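Local coordinates for L-ribose isomerase (Geodermatophilus obscurus DSM 43160, PDB 5AVP), which probably interconverts the aldose L-ribose and the ketose L-ribulose, with a manganese ion held inside a cupin-type beta barrel, at residues A44-P48 against L220-E224; F62-Q66 against P177-E181; Y228-P232 against W246-N252. All blocks are in the same frame, centred on the assembly; numbering follows the deposited sequence.

Contact 1 of 3, residues A44-P48 against L220-E224; sequences ALRYP and LVVRE
L45 and Y47 lie on the Schellman motif that ends helix 28-44, and they set this helix end against V221 and R223 of strand 220-226. R46, at positive phi (72°), is the C-prime residue of the motif and turns the chain so that its two neighbours both direct their side chains at the strand. L45 and V221 meet tip to tip: L45 CD1 reaches V221 CG1 at 3.6 Å and V221 CG2 at 3.7 Å, a single methyl set against both branches of the valine. V138 and L139 of the adjoining strand 133-139 extend this apolar patch. Y47 and R223 make the other half. The edge of the tyrosine ring comes down on the guanidinium, with Y47 CD1 3.5 Å from R223 CZ and over the centre of one face, the two planes 74° apart. With its CG anti to the backbone N (chi1 -169°), Y47 extends its ring across the arginine, and Y47 OH is hydrogen-bonded with S88 OG and D112 OD1, which pins the ring's far end. R223 stays extended from CG to NE. R46 O lies in the guanidinium plane 3.2 Å from R223 NH1, but the angle is too poor for a hydrogen bond; the firm polar partner is E136 of the second subunit, which forms a salt bridge with R223 NH2. R46 leads away from the strand toward the middle of the tetramer, where NH2 donates to A44 O of the third subunit. A helix end is thus laid over an antiparallel sheet at the subunit interface, in a chain whose two sheets are consistent with the cupin barrel.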
loop_
_atom_site.group_PDB
_atom_site.type_symbol
_atom_site.label_atom_id
_atom_site.label_comp_id
_atom_site.label_asym_id
_atom_site.label_seq_id
_atom_site.Cartn_x
_atom_site.Cartn_y
_atom_site.Cartn_z
ATOM N N ALA A 44 -6.895 0.877 -3.214
ATOM C CA ALA A 44 -5.674 1.488 -2.718
ATOM C C ALA A 44 -5.128 0.686 -1.557
ATOM O O ALA A 44 -3.920 0.489 -1.434
ATOM C CB ALA A 44 -5.948 2.922 -2.276
ATOM N N LEU A 45 -6.030 0.229 -0.704
ATOM C CA LEU A 45 -5.649 -0.547 0.456
ATOM C C LEU A 45 -5.354 -1.980 0.037
ATOM O O LEU A 45 -5.219 -2.883 0.879
ATOM C CB LEU A 45 -6.765 -0.490 1.509
ATOM C CG LEU A 45 -6.799 0.872 2.219
ATOM C CD1 LEU A 45 -7.933 0.886 3.212
ATOM C CD2 LEU A 45 -5.447 1.141 2.903
ATOM N N ARG A 46 -5.266 -2.163 -1.278
ATOM C CA ARG A 46 -4.954 -3.442 -1.913
ATOM C C ARG A 46 -6.010 -4.533 -1.901
ATOM O O ARG A 46 -5.655 -5.703 -1.974
ATOM C CB ARG A 46 -3.641 -4.016 -1.339
ATOM C CG ARG A 46 -2.407 -3.082 -1.446
ATOM C CD ARG A 46 -1.109 -3.770 -0.991
ATOM N NE ARG A 46 0.085 -2.964 -1.263
ATOM C CZ ARG A 46 0.560 -2.684 -2.481
ATOM N NH1 ARG A 46 -0.054 -3.144 -3.565
ATOM N NH2 ARG A 46 1.661 -1.947 -2.616
ATOM N N TYR A 47 -7.286 -4.176 -1.813
ATOM C CA TYR A 47 -8.342 -5.191 -1.808
ATOM C C TYR A 47 -8.888 -5.328 -3.238
ATOM O O TYR A 47 -9.185 -4.321 -3.883
ATOM C CB TYR A 47 -9.459 -4.801 -0.847
ATOM C CG TYR A 47 -10.411 -5.918 -0.621
ATOM C CD1 TYR A 47 -10.079 -6.975 0.226
ATOM C CD2 TYR A 47 -11.624 -5.968 -1.298
ATOM C CE1 TYR A 47 -10.940 -8.073 0.395
ATOM C CE2 TYR A 47 -12.491 -7.069 -1.141
ATOM C CZ TYR A 47 -12.143 -8.120 -0.290
ATOM O OH TYR A 47 -12.987 -9.215 -0.131
ATOM N N PRO A 48 -9.030 -6.578 -3.750
ATOM C CA PRO A 48 -9.526 -6.822 -5.106
ATOM C C PRO A 48 -10.987 -6.461 -5.384
ATOM O O PRO A 48 -11.817 -7.333 -5.638
ATOM C CB PRO A 48 -9.223 -8.302 -5.309
ATOM C CG PRO A 48 -9.393 -8.870 -3.941
ATOM C CD PRO A 48 -8.716 -7.857 -3.077
ATOM N N LEU A 220 -13.075 3.581 8.728
ATOM C CA LEU A 220 -12.607 2.313 9.271
ATOM C C LEU A 220 -12.724 1.384 8.065
ATOM O O LEU A 220 -13.711 1.458 7.323
ATOM C CB LEU A 220 -13.546 1.844 10.402
ATOM C CG LEU A 220 -13.536 0.365 10.847
ATOM C CD1 LEU A 220 -12.281 0.059 11.664
ATOM C CD2 LEU A 220 -14.783 0.064 11.662
ATOM N N VAL A 221 -11.721 0.533 7.862
ATOM C CA VAL A 221 -11.704 -0.419 6.748
ATOM C C VAL A 221 -11.234 -1.775 7.281
ATOM O O VAL A 221 -10.143 -1.874 7.853
ATOM C CB VAL A 221 -10.709 0.024 5.649
ATOM C CG1 VAL A 221 -10.874 -0.853 4.426
ATOM C CG2 VAL A 221 -10.909 1.503 5.315
ATOM N N VAL A 222 -12.030 -2.824 7.098
ATOM C CA VAL A 222 -11.610 -4.119 7.607
ATOM C C VAL A 222 -11.977 -5.330 6.757
ATOM O O VAL A 222 -13.081 -5.423 6.211
ATOM C CB VAL A 222 -12.086 -4.313 9.103
ATOM C CG1 VAL A 222 -13.331 -3.475 9.401
ATOM C CG2 VAL A 222 -12.349 -5.785 9.402
ATOM N N ARG A 223 -11.012 -6.244 6.642
ATOM C CA ARG A 223 -11.178 -7.487 5.888
ATOM C C ARG A 223 -11.873 -8.546 6.735
ATOM O O ARG A 223 -11.318 -9.025 7.732
ATOM C CB ARG A 223 -9.829 -8.057 5.444
ATOM C CG ARG A 223 -9.214 -7.389 4.241
ATOM C CD ARG A 223 -7.897 -8.052 3.882
ATOM N NE ARG A 223 -7.326 -7.453 2.679
ATOM C CZ ARG A 223 -7.091 -8.106 1.541
ATOM N NH1 ARG A 223 -6.571 -7.447 0.513
ATOM N NH2 ARG A 223 -7.365 -9.405 1.433
ATOM N N GLU A 224 -13.081 -8.922 6.336
ATOM C CA GLU A 224 -13.810 -9.927 7.074
ATOM C C GLU A 224 -13.667 -11.281 6.391
ATOM O O GLU A 224 -14.133 -11.463 5.271
ATOM C CB GLU A 224 -15.294 -9.568 7.163
ATOM C CG GLU A 224 -16.110 -10.552 8.008
ATOM C CD GLU A 224 -17.583 -10.506 7.675
ATOM O OE1 GLU A 224 -18.184 -9.417 7.818
ATOM O OE2 GLU A 224 -18.138 -11.553 7.275
#

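Contact 2 of 3, residues F62-Q66 against P177-E181; sequences FGEDQ and PIGRE
R180 carries its guanidinium to the backbone of F62, where R180 NH1 donates to F62 O over 3.0 Å. The bond is nearly straight (167° at the hydrogen), and the oxygen lies in the guanidinium plane. Q66 takes one face of the same group: its amide nitrogen NE2 sits over the centre, 3.7 Å from R180 CZ, with the amide and guanidinium planes 59° apart. Q66 and R180 run alongside each other with their ends pointing opposite ways. D65 brings CB alongside R180 NH2, while its carboxylate adds charge alone, D65 OD2 standing 4.3 Å from R180 NE and well out of the guanidinium plane. G63 CA lies at the guanidinium edge, on backbone angles that themselves call for a glycine. The arginine is the last residue of a type II beta turn, P177 to R180, closed by R180 N to P177 O at 3.1 Å, with G179 at the position of positive phi. Just past the turn, E181 OE1 accepts from G179 N over 2.9 Å. From there R180 bends at chi2 (-64°) and then extends to the carbonyl. Q66, bent as well, leaves its OE1 3.8 Å from P177 CB, crossing the proline at about a right angle. The next shell centres on E81: its carboxylate makes a salt bridge with R180 NH1, its backbone N donates to Q66 OE1, and its backbone also bonds to F62. A258 of helix 257-263 packs on R180, and the F62 side chain, on P124 and R263, is about 8 Å from the manganese ion.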
loop_
_atom_site.group_PDB
_atom_site.type_symbol
_atom_site.label_atom_id
_atom_site.label_comp_id
_atom_site.label_asym_id
_atom_site.label_seq_id
_atom_site.Cartn_x
_atom_site.Cartn_y
_atom_site.Cartn_z
ATOM N N PHE A 62 -29.015 0.437 7.603
ATOM C CA PHE A 62 -29.755 -0.451 8.490
ATOM C C PHE A 62 -31.013 0.151 9.113
ATOM O O PHE A 62 -31.016 0.519 10.291
ATOM C CB PHE A 62 -28.806 -0.960 9.578
ATOM C CG PHE A 62 -27.589 -1.672 9.040
ATOM C CD1 PHE A 62 -27.570 -3.070 8.919
ATOM C CD2 PHE A 62 -26.461 -0.947 8.647
ATOM C CE1 PHE A 62 -26.438 -3.740 8.420
ATOM C CE2 PHE A 62 -25.320 -1.600 8.145
ATOM C CZ PHE A 62 -25.306 -2.999 8.029
ATOM N N GLY A 63 -32.082 0.243 8.326
ATOM C CA GLY A 63 -33.330 0.785 8.842
ATOM C C GLY A 63 -33.749 2.120 8.251
ATOM O O GLY A 63 -32.910 2.907 7.807
ATOM N N GLU A 64 -35.054 2.385 8.239
ATOM C CA GLU A 64 -35.542 3.648 7.683
ATOM C C GLU A 64 -35.136 4.791 8.616
ATOM O O GLU A 64 -35.006 5.951 8.190
ATOM C CB GLU A 64 -37.080 3.640 7.491
ATOM C CG GLU A 64 -37.914 3.412 8.748
ATOM C CD GLU A 64 -38.164 1.957 8.978
ATOM O OE1 GLU A 64 -38.962 1.368 8.216
ATOM O OE2 GLU A 64 -37.546 1.399 9.903
ATOM N N ASP A 65 -34.914 4.459 9.886
ATOM C CA ASP A 65 -34.516 5.473 10.846
ATOM C C ASP A 65 -33.107 5.972 10.545
ATOM O O ASP A 65 -32.736 7.092 10.903
ATOM C CB ASP A 65 -34.547 4.907 12.258
ATOM C CG ASP A 65 -34.519 5.998 13.317
ATOM O OD1 ASP A 65 -35.360 6.920 13.206
ATOM O OD2 ASP A 65 -33.671 5.937 14.249
ATOM N N GLN A 66 -32.329 5.143 9.862
ATOM C CA GLN A 66 -30.957 5.492 9.558
ATOM C C GLN A 66 -30.671 6.255 8.256
ATOM O O GLN A 66 -29.519 6.595 7.970
ATOM C CB GLN A 66 -30.113 4.225 9.626
ATOM C CG GLN A 66 -30.219 3.546 10.965
ATOM C CD GLN A 66 -29.894 4.482 12.108
ATOM O OE1 GLN A 66 -28.773 4.954 12.242
ATOM N NE2 GLN A 66 -30.875 4.752 12.942
ATOM N N PRO A 177 -26.661 5.346 17.915
ATOM C CA PRO A 177 -27.773 5.916 17.143
ATOM C C PRO A 177 -29.037 6.069 17.994
ATOM O O PRO A 177 -29.430 5.154 18.711
ATOM C CB PRO A 177 -27.952 4.921 15.993
ATOM C CG PRO A 177 -26.586 4.277 15.858
ATOM C CD PRO A 177 -26.182 4.093 17.302
ATOM N N ILE A 178 -29.663 7.236 17.911
ATOM C CA ILE A 178 -30.869 7.505 18.669
ATOM C C ILE A 178 -31.986 6.549 18.277
ATOM O O ILE A 178 -32.242 6.306 17.087
ATOM C CB ILE A 178 -31.353 8.947 18.462
ATOM C CG1 ILE A 178 -30.329 9.931 19.026
ATOM C CG2 ILE A 178 -32.678 9.144 19.147
ATOM C CD1 ILE A 178 -29.019 10.025 18.232
ATOM N N GLY A 179 -32.647 6.006 19.295
ATOM C CA GLY A 179 -33.732 5.080 19.059
ATOM C C GLY A 179 -33.264 3.644 18.951
ATOM O O GLY A 179 -34.083 2.731 18.881
ATOM N N ARG A 180 -31.952 3.431 18.923
ATOM C CA ARG A 180 -31.408 2.080 18.825
ATOM C C ARG A 180 -30.555 1.848 20.059
ATOM O O ARG A 180 -29.881 0.822 20.180
ATOM C CB ARG A 180 -30.528 1.917 17.578
ATOM C CG ARG A 180 -31.188 2.236 16.245
ATOM C CD ARG A 180 -32.325 1.290 15.928
ATOM N NE ARG A 180 -33.054 1.728 14.742
ATOM C CZ ARG A 180 -32.642 1.534 13.492
ATOM N NH1 ARG A 180 -31.508 0.888 13.263
ATOM N NH2 ARG A 180 -33.346 2.025 12.468
ATOM N N GLU A 181 -30.586 2.824 20.964
ATOM C CA GLU A 181 -29.828 2.789 22.212
ATOM C C GLU A 181 -29.881 1.418 22.908
ATOM O O GLU A 181 -28.869 0.895 23.373
ATOM C CB GLU A 181 -30.375 3.884 23.151
ATOM C CG GLU A 181 -31.317 4.912 22.467
ATOM C CD GLU A 181 -30.632 6.229 22.025
ATOM O OE1 GLU A 181 -31.352 7.176 21.616
ATOM O OE2 GLU A 181 -29.384 6.329 22.082
#

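Contact 3 of 3, residues Y228-P232 against W246-N252; sequences YSHEP and WAGLHDN
H230 and P232 run alongside D251 and G248 in opposite senses, with H230 CA 5.6 Å from D251 CA and P232 CA 4.9 Å from G248 CA. Y228, H230 and W246 gather into an aromatic cluster joined by two T-shaped contacts. The edge of W246 points at the face of Y228, W246 CZ3 lying over the ring centre and 3.6 Å from Y228 CE2, with the planes 59° apart. H230 in turn presents its edge to the W246 face at 77°, H230 CE1 lying 3.8 Å from W246 CE3. Y228 CD2 also covers one face of the imidazole, and L249 CD2 lies over the opposite one. Replacing Y228 by an alanine would probably leave the W246 edge without its ring face and one side of H230 uncovered. H230 NE2 is held by E106 O. Further along, D251 CG meets the edge of the histidine near its plane, 3.7 Å from H230 CD2, the carboxylate standing upright to the ring. R130, in a salt bridge, and K131 N, by a hydrogen bond, fix that carboxylate, while D251 O bonds to ND1 of the manganese ligand H128.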
loop_
_atom_site.group_PDB
_atom_site.type_symbol
_atom_site.label_atom_id
_atom_site.label_comp_id
_atom_site.label_asym_id
_atom_site.label_seq_id
_atom_site.Cartn_x
_atom_site.Cartn_y
_atom_site.Cartn_z
ATOM N N TYR A 228 -19.519 -19.140 5.205
ATOM C CA TYR A 228 -20.512 -18.714 4.216
ATOM C C TYR A 228 -21.543 -17.689 4.693
ATOM O O TYR A 228 -22.098 -17.788 5.788
ATOM C CB TYR A 228 -21.261 -19.921 3.653
ATOM C CG TYR A 228 -22.048 -19.580 2.419
ATOM C CD1 TYR A 228 -21.459 -19.648 1.156
ATOM C CD2 TYR A 228 -23.383 -19.199 2.506
ATOM C CE1 TYR A 228 -22.188 -19.355 0.013
ATOM C CE2 TYR A 228 -24.117 -18.904 1.367
ATOM C CZ TYR A 228 -23.511 -18.990 0.128
ATOM O OH TYR A 228 -24.237 -18.757 -0.999
ATOM N N SER A 229 -21.807 -16.713 3.836
ATOM C CA SER A 229 -22.768 -15.643 4.111
ATOM C C SER A 229 -24.108 -15.921 3.443
ATOM O O SER A 229 -24.229 -15.780 2.231
ATOM C CB SER A 229 -22.257 -14.297 3.567
ATOM O OG SER A 229 -21.386 -13.642 4.468
ATOM N N HIS A 230 -25.113 -16.292 4.230
ATOM C CA HIS A 230 -26.446 -16.567 3.700
ATOM C C HIS A 230 -27.241 -15.272 3.533
ATOM O O HIS A 230 -27.553 -14.601 4.512
ATOM C CB HIS A 230 -27.196 -17.494 4.656
ATOM C CG HIS A 230 -26.564 -18.843 4.813
ATOM N ND1 HIS A 230 -26.521 -19.770 3.794
ATOM C CD2 HIS A 230 -25.955 -19.423 5.872
ATOM C CE1 HIS A 230 -25.915 -20.863 4.221
ATOM N NE2 HIS A 230 -25.562 -20.680 5.479
ATOM N N GLU A 231 -27.582 -14.924 2.302
ATOM C CA GLU A 231 -28.341 -13.710 2.068
ATOM C C GLU A 231 -29.583 -14.015 1.222
ATOM O O GLU A 231 -29.488 -14.584 0.128
ATOM C CB GLU A 231 -27.427 -12.693 1.390
ATOM C CG GLU A 231 -27.924 -11.274 1.411
ATOM C CD GLU A 231 -28.816 -10.967 0.239
ATOM O OE1 GLU A 231 -30.004 -11.334 0.288
ATOM O OE2 GLU A 231 -28.312 -10.364 -0.732
ATOM N N PRO A 232 -30.768 -13.658 1.728
ATOM C CA PRO A 232 -32.042 -13.889 1.032
ATOM C C PRO A 232 -32.124 -13.301 -0.383
ATOM O O PRO A 232 -31.598 -13.868 -1.345
ATOM C CB PRO A 232 -33.068 -13.272 1.980
ATOM C CG PRO A 232 -32.427 -13.485 3.330
ATOM C CD PRO A 232 -30.995 -13.103 3.071
ATOM N N TRP A 246 -30.636 -25.092 1.443
ATOM C CA TRP A 246 -29.903 -23.827 1.559
ATOM C C TRP A 246 -30.763 -22.715 0.966
ATOM O O TRP A 246 -30.519 -21.530 1.186
ATOM C CB TRP A 246 -28.596 -23.872 0.763
ATOM C CG TRP A 246 -27.417 -24.372 1.509
ATOM C CD1 TRP A 246 -27.346 -25.501 2.272
ATOM C CD2 TRP A 246 -26.099 -23.827 1.482
ATOM N NE1 TRP A 246 -26.062 -25.698 2.720
ATOM C CE2 TRP A 246 -25.275 -24.677 2.250
ATOM C CE3 TRP A 246 -25.533 -22.692 0.895
ATOM C CZ2 TRP A 246 -23.903 -24.440 2.418
ATOM C CZ3 TRP A 246 -24.171 -22.456 1.065
ATOM C CH2 TRP A 246 -23.377 -23.320 1.823
ATOM N N ALA A 247 -31.761 -23.117 0.192
ATOM C CA ALA A 247 -32.670 -22.182 -0.458
ATOM C C ALA A 247 -33.104 -21.048 0.479
ATOM O O ALA A 247 -33.764 -21.293 1.496
ATOM C CB ALA A 247 -33.915 -22.955 -0.981
ATOM N N GLY A 248 -32.729 -19.818 0.134
ATOM C CA GLY A 248 -33.095 -18.660 0.942
ATOM C C GLY A 248 -33.042 -18.835 2.458
ATOM O O GLY A 248 -34.078 -18.906 3.128
ATOM N N LEU A 249 -31.833 -18.900 3.009
ATOM C CA LEU A 249 -31.663 -19.047 4.446
ATOM C C LEU A 249 -31.355 -17.693 5.042
ATOM O O LEU A 249 -30.684 -16.866 4.425
ATOM C CB LEU A 249 -30.531 -20.019 4.755
ATOM C CG LEU A 249 -30.970 -21.441 5.085
ATOM C CD1 LEU A 249 -31.827 -22.008 3.952
ATOM C CD2 LEU A 249 -29.737 -22.283 5.346
ATOM N N HIS A 250 -31.848 -17.473 6.250
ATOM C CA HIS A 250 -31.644 -16.213 6.930
ATOM C C HIS A 250 -30.652 -16.454 8.065
ATOM O O HIS A 250 -30.956 -17.152 9.034
ATOM C CB HIS A 250 -33.019 -15.728 7.375
ATOM C CG HIS A 250 -34.026 -15.743 6.260
ATOM N ND1 HIS A 250 -33.938 -14.905 5.165
ATOM C CD2 HIS A 250 -35.076 -16.563 6.016
ATOM C CE1 HIS A 250 -34.887 -15.209 4.297
ATOM N NE2 HIS A 250 -35.592 -16.213 4.788
ATOM N N ASP A 251 -29.448 -15.897 7.917
ATOM C CA ASP A 251 -28.381 -16.091 8.903
ATOM C C ASP A 251 -28.018 -14.807 9.650
ATOM O O ASP A 251 -27.125 -14.796 10.494
ATOM C CB ASP A 251 -27.151 -16.674 8.186
ATOM C CG ASP A 251 -26.315 -17.562 9.079
ATOM O OD1 ASP A 251 -26.895 -18.389 9.810
ATOM O OD2 ASP A 251 -25.074 -17.443 9.032
ATOM N N ASN A 252 -28.721 -13.731 9.330
ATOM C CA ASN A 252 -28.498 -12.441 9.969
ATOM C C ASN A 252 -29.645 -12.140 10.904
ATOM O O ASN A 252 -30.782 -12.000 10.455
ATOM C CB ASN A 252 -28.445 -11.339 8.933
ATOM C CG ASN A 252 -27.444 -11.613 7.880
ATOM O OD1 ASN A 252 -26.245 -11.476 8.116
ATOM N ND2 ASN A 252 -27.914 -12.031 6.702
#

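Overall arrangement
From the N terminus, helix 28-44 leads straight into contact 1, whose loop closes only when strand 220-226 is reached. Contact 2 is nested inside it: the loop at 62-66, just after strand 59-61, is met by 177-181 from the long connection between strands 141-150 and 189-194. The two lie on opposite sides of the chain's centre, about 26 Å apart between centres. Contact 3 opens soon after contact 1 has closed and is in series with both, folding the connection from strand 220-226 to strand 253-254 back on itself. It thereby spans from the six-stranded sheet to the five-stranded one, which carries the manganese ligands H126 and H208.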